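Local coordinates for protein endo-1,4-b-d-mannanase (Trichoderma reesei, PDB 1QNR) that hydrolyses internal beta-1,4-mannosidic linkages of mannan as a family 5 glycoside hydrolase with a TIM-barrel catalytic domain, at residues V230-P244 against A264-G278. Residues are numbered along the deposited sequence; the frame is centred on the assembly and turned at random.
Sequences VQIKSLDFGTFHLYP and ACLAAGKPCVFEEYG
His241 and Glu276 stack where strands 238-242 and 272-277 run side by side in the parallel beta-barrel of this glycoside hydrolase. Glu276 CG sits 3.6 Å from the centroid of the His241 ring, almost on its normal, with carboxylate and imidazole planes 19° apart. CG of His241 lies anti to the carbonyl carbon (chi1 -60°), swinging the ring over Glu276 and its edge toward Glu275. His241 NE2 gives a nearly straight 2.7 Å bond to the anti lone pair of Glu275 OE1, which lies in the ring plane, while ND1 reaches Glu169. On its anti side Glu276 OE1 accepts Tyr243 OH at 2.7 Å, 29° out of the carboxylate plane; Arg54 bridges both glutamates. A leucine replacing His241 would probably leave Glu275 OE1 without its donor and the flank of Glu276 without its flat cover. The other sheet face is tightly packed and apolar: Phe274 CA lies over one face of the Phe240 ring, the two ring planes are only modestly tilted, with little overlap, and Cys272 SG, bonded to Cys265 SG, lies at the Phe240 edge, 3.9 Å from Phe240 CE1. Toward solvent, before the strands, packing thins to Val230 CG2 against Ala268 CB at 4.0 Å, beside exposed Gln231. There the extended Lys270 chain carries NZ to Leu235 O (2.8 Å) and Val230 O (2.9 Å), tying 230-235 down by its carbonyls. Tyr243 also touches a bound mannose, and the buried carboxylates, their donors and Arg54 form a fixed polar network consistent with the family's active site at the C-terminal strand ends.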
# COMPACT_ATOMS: atom_id res chain seq x y z
N VAL A 230 -5.74 -4.26 -14.25
CA VAL A 230 -7.01 -4.14 -13.48
C VAL A 230 -8.12 -5.03 -14.05
O VAL A 230 -9.12 -5.18 -13.35
CB VAL A 230 -7.51 -2.69 -13.46
CG1 VAL A 230 -6.58 -1.78 -12.70
CG2 VAL A 230 -7.80 -2.08 -14.83
N GLN A 231 -7.97 -5.68 -15.17
CA GLN A 231 -8.91 -6.63 -15.72
C GLN A 231 -8.75 -8.02 -15.13
O GLN A 231 -9.64 -8.88 -15.32
CB GLN A 231 -8.78 -6.73 -17.28
CG GLN A 231 -9.34 -5.43 -17.81
CD GLN A 231 -9.02 -5.00 -19.22
OE1 GLN A 231 -9.16 -3.78 -19.45
NE2 GLN A 231 -8.61 -5.92 -20.07
N ILE A 232 -7.71 -8.32 -14.32
CA ILE A 232 -7.53 -9.64 -13.69
C ILE A 232 -8.69 -9.89 -12.72
O ILE A 232 -8.98 -9.05 -11.87
CB ILE A 232 -6.13 -9.70 -12.97
CG1 ILE A 232 -4.99 -9.60 -14.01
CG2 ILE A 232 -6.01 -10.96 -12.09
CD1 ILE A 232 -3.59 -9.46 -13.38
N LYS A 233 -9.38 -11.04 -12.83
CA LYS A 233 -10.61 -11.26 -12.09
C LYS A 233 -10.43 -11.32 -10.58
O LYS A 233 -11.33 -10.88 -9.85
CB LYS A 233 -11.24 -12.62 -12.53
CG LYS A 233 -11.52 -12.83 -14.00
CD LYS A 233 -12.51 -14.01 -14.06
CE LYS A 233 -12.13 -15.30 -13.35
NZ LYS A 233 -13.00 -16.39 -13.98
N SER A 234 -9.24 -11.82 -10.16
CA SER A 234 -8.95 -11.98 -8.72
C SER A 234 -8.31 -10.73 -8.13
O SER A 234 -7.85 -10.82 -6.94
CB SER A 234 -8.12 -13.25 -8.56
OG SER A 234 -7.09 -13.34 -9.55
N LEU A 235 -8.25 -9.60 -8.84
CA LEU A 235 -7.90 -8.28 -8.22
C LEU A 235 -9.22 -7.52 -8.18
O LEU A 235 -9.93 -7.33 -9.19
CB LEU A 235 -6.82 -7.52 -9.03
CG LEU A 235 -5.47 -8.24 -9.10
CD1 LEU A 235 -4.51 -7.45 -10.02
CD2 LEU A 235 -4.78 -8.44 -7.75
N ASP A 236 -9.58 -6.92 -7.04
CA ASP A 236 -10.89 -6.31 -6.83
C ASP A 236 -10.96 -4.83 -7.14
O ASP A 236 -12.01 -4.27 -7.40
CB ASP A 236 -11.36 -6.58 -5.35
CG ASP A 236 -11.51 -8.03 -5.07
OD1 ASP A 236 -12.36 -8.68 -5.74
OD2 ASP A 236 -10.78 -8.61 -4.25
N PHE A 237 -9.80 -4.14 -7.11
CA PHE A 237 -9.75 -2.68 -7.39
C PHE A 237 -8.35 -2.31 -7.86
O PHE A 237 -7.42 -3.09 -7.60
CB PHE A 237 -10.19 -1.82 -6.16
CG PHE A 237 -9.31 -2.01 -4.94
CD1 PHE A 237 -8.25 -1.12 -4.74
CD2 PHE A 237 -9.63 -2.94 -3.96
CE1 PHE A 237 -7.46 -1.21 -3.56
CE2 PHE A 237 -8.86 -3.04 -2.78
CZ PHE A 237 -7.78 -2.16 -2.57
N GLY A 238 -8.21 -1.14 -8.51
CA GLY A 238 -6.91 -0.69 -9.01
C GLY A 238 -6.21 0.26 -8.02
O GLY A 238 -6.90 0.95 -7.22
N THR A 239 -4.88 0.31 -8.05
CA THR A 239 -4.09 1.28 -7.27
C THR A 239 -3.22 2.10 -8.21
O THR A 239 -2.70 1.60 -9.24
CB THR A 239 -3.12 0.57 -6.26
OG1 THR A 239 -2.34 -0.46 -6.93
CG2 THR A 239 -3.94 -0.09 -5.12
N PHE A 240 -2.99 3.38 -7.85
CA PHE A 240 -1.97 4.16 -8.58
C PHE A 240 -1.33 5.18 -7.63
O PHE A 240 -1.94 5.53 -6.60
CB PHE A 240 -2.45 4.86 -9.85
CG PHE A 240 -3.53 5.90 -9.62
CD1 PHE A 240 -4.86 5.54 -9.56
CD2 PHE A 240 -3.19 7.23 -9.45
CE1 PHE A 240 -5.92 6.47 -9.38
CE2 PHE A 240 -4.23 8.22 -9.24
CZ PHE A 240 -5.58 7.80 -9.21
N HIS A 241 -0.06 5.55 -7.88
CA HIS A 241 0.72 6.46 -7.03
C HIS A 241 1.13 7.72 -7.87
O HIS A 241 0.86 7.69 -9.05
CB HIS A 241 2.00 5.75 -6.52
CG HIS A 241 1.74 4.49 -5.68
ND1 HIS A 241 2.77 3.70 -5.19
CD2 HIS A 241 0.62 3.83 -5.28
CE1 HIS A 241 2.30 2.70 -4.47
NE2 HIS A 241 0.96 2.72 -4.54
N LEU A 242 1.67 8.76 -7.19
CA LEU A 242 1.93 9.98 -8.00
C LEU A 242 3.09 10.77 -7.32
O LEU A 242 2.97 11.31 -6.21
CB LEU A 242 0.72 10.89 -8.07
CG LEU A 242 0.88 12.31 -8.67
CD1 LEU A 242 1.36 12.20 -10.15
CD2 LEU A 242 -0.47 13.07 -8.61
N TYR A 243 4.20 10.89 -8.08
CA TYR A 243 5.38 11.63 -7.59
C TYR A 243 6.08 12.39 -8.72
O TYR A 243 7.09 11.94 -9.27
CB TYR A 243 6.40 10.64 -6.96
CG TYR A 243 5.90 9.99 -5.63
CD1 TYR A 243 5.94 10.70 -4.46
CD2 TYR A 243 5.42 8.70 -5.67
CE1 TYR A 243 5.48 10.11 -3.27
CE2 TYR A 243 4.90 8.09 -4.52
CZ TYR A 243 4.99 8.79 -3.34
OH TYR A 243 4.62 8.21 -2.11
N PRO A 244 5.50 13.55 -9.07
CA PRO A 244 6.11 14.38 -10.16
C PRO A 244 7.59 14.70 -9.92
O PRO A 244 8.36 14.71 -10.93
CB PRO A 244 5.25 15.63 -10.14
CG PRO A 244 3.90 15.17 -9.63
CD PRO A 244 4.30 14.18 -8.52
N ALA A 264 -9.90 4.30 -16.50
CA ALA A 264 -9.54 2.92 -16.76
C ALA A 264 -10.11 1.94 -15.71
O ALA A 264 -10.63 0.85 -16.07
CB ALA A 264 -7.99 2.81 -16.83
N CYS A 265 -10.15 2.35 -14.43
CA CYS A 265 -10.83 1.52 -13.41
C CYS A 265 -12.33 1.42 -13.70
O CYS A 265 -12.86 0.30 -13.75
CB CYS A 265 -10.62 2.13 -12.00
SG CYS A 265 -9.02 1.76 -11.25
N LEU A 266 -12.98 2.54 -14.01
CA LEU A 266 -14.46 2.53 -14.27
C LEU A 266 -14.73 1.74 -15.53
O LEU A 266 -15.76 0.97 -15.54
CB LEU A 266 -14.91 4.00 -14.37
CG LEU A 266 -16.47 4.16 -14.61
CD1 LEU A 266 -17.29 3.53 -13.50
CD2 LEU A 266 -16.71 5.66 -14.80
N ALA A 267 -13.87 1.76 -16.56
CA ALA A 267 -14.07 0.87 -17.74
C ALA A 267 -13.98 -0.59 -17.39
O ALA A 267 -14.67 -1.42 -18.06
CB ALA A 267 -13.10 1.24 -18.86
N ALA A 268 -13.19 -1.01 -16.41
CA ALA A 268 -13.10 -2.38 -15.96
C ALA A 268 -14.18 -2.71 -14.92
O ALA A 268 -14.20 -3.85 -14.34
CB ALA A 268 -11.69 -2.66 -15.39
N GLY A 269 -15.09 -1.81 -14.56
CA GLY A 269 -16.16 -2.05 -13.64
C GLY A 269 -15.81 -2.00 -12.14
O GLY A 269 -16.60 -2.56 -11.35
N LYS A 270 -14.65 -1.40 -11.81
CA LYS A 270 -14.10 -1.44 -10.43
C LYS A 270 -13.67 -0.07 -9.92
O LYS A 270 -13.44 0.84 -10.73
CB LYS A 270 -12.78 -2.30 -10.50
CG LYS A 270 -13.08 -3.73 -10.97
CD LYS A 270 -11.73 -4.54 -11.09
CE LYS A 270 -12.05 -5.89 -11.68
NZ LYS A 270 -10.91 -6.83 -11.79
N PRO A 271 -13.58 0.14 -8.61
CA PRO A 271 -13.02 1.40 -8.06
C PRO A 271 -11.50 1.44 -8.23
O PRO A 271 -10.83 0.41 -8.36
CB PRO A 271 -13.33 1.32 -6.54
CG PRO A 271 -14.04 0.01 -6.33
CD PRO A 271 -13.91 -0.86 -7.55
N CYS A 272 -11.00 2.69 -8.23
CA CYS A 272 -9.57 2.93 -8.11
C CYS A 272 -9.29 3.59 -6.75
O CYS A 272 -10.11 4.33 -6.16
CB CYS A 272 -9.15 4.05 -9.08
SG CYS A 272 -8.22 3.58 -10.57
N VAL A 273 -8.09 3.29 -6.17
CA VAL A 273 -7.57 3.95 -4.96
C VAL A 273 -6.29 4.72 -5.34
O VAL A 273 -5.33 4.13 -5.89
CB VAL A 273 -7.26 2.97 -3.80
CG1 VAL A 273 -6.62 3.66 -2.57
CG2 VAL A 273 -8.55 2.27 -3.34
N PHE A 274 -6.32 6.03 -5.07
CA PHE A 274 -5.18 6.94 -5.28
C PHE A 274 -4.28 6.72 -4.03
O PHE A 274 -4.50 7.39 -2.99
CB PHE A 274 -5.72 8.35 -5.43
CG PHE A 274 -4.80 9.52 -5.63
CD1 PHE A 274 -3.51 9.31 -6.12
CD2 PHE A 274 -5.23 10.82 -5.38
CE1 PHE A 274 -2.70 10.44 -6.36
CE2 PHE A 274 -4.43 11.95 -5.58
CZ PHE A 274 -3.16 11.74 -6.11
N GLU A 275 -3.40 5.73 -4.08
CA GLU A 275 -2.84 5.08 -2.87
C GLU A 275 -1.60 5.73 -2.28
O GLU A 275 -1.32 5.49 -1.09
CB GLU A 275 -2.55 3.60 -3.24
CG GLU A 275 -2.01 2.74 -2.09
CD GLU A 275 -1.74 1.30 -2.53
OE1 GLU A 275 -0.90 1.06 -3.42
OE2 GLU A 275 -2.37 0.39 -1.85
N GLU A 276 -0.85 6.51 -3.07
CA GLU A 276 0.26 7.31 -2.55
C GLU A 276 0.39 8.59 -3.36
O GLU A 276 0.22 8.50 -4.60
CB GLU A 276 1.64 6.62 -2.65
CG GLU A 276 1.86 5.31 -1.88
CD GLU A 276 3.26 4.81 -2.00
OE1 GLU A 276 4.17 5.56 -2.49
OE2 GLU A 276 3.58 3.64 -1.67
N TYR A 277 0.77 9.71 -2.75
CA TYR A 277 1.10 10.92 -3.53
C TYR A 277 1.86 11.90 -2.63
O TYR A 277 1.66 11.93 -1.41
CB TYR A 277 -0.16 11.60 -4.11
CG TYR A 277 -1.23 11.96 -3.12
CD1 TYR A 277 -1.29 13.19 -2.42
CD2 TYR A 277 -2.31 11.08 -2.84
CE1 TYR A 277 -2.31 13.51 -1.55
CE2 TYR A 277 -3.33 11.40 -1.97
CZ TYR A 277 -3.35 12.61 -1.29
OH TYR A 277 -4.37 12.94 -0.39
N GLY A 278 2.67 12.75 -3.27
CA GLY A 278 3.32 13.83 -2.49
C GLY A 278 3.97 14.81 -3.46
O GLY A 278 4.39 14.43 -4.57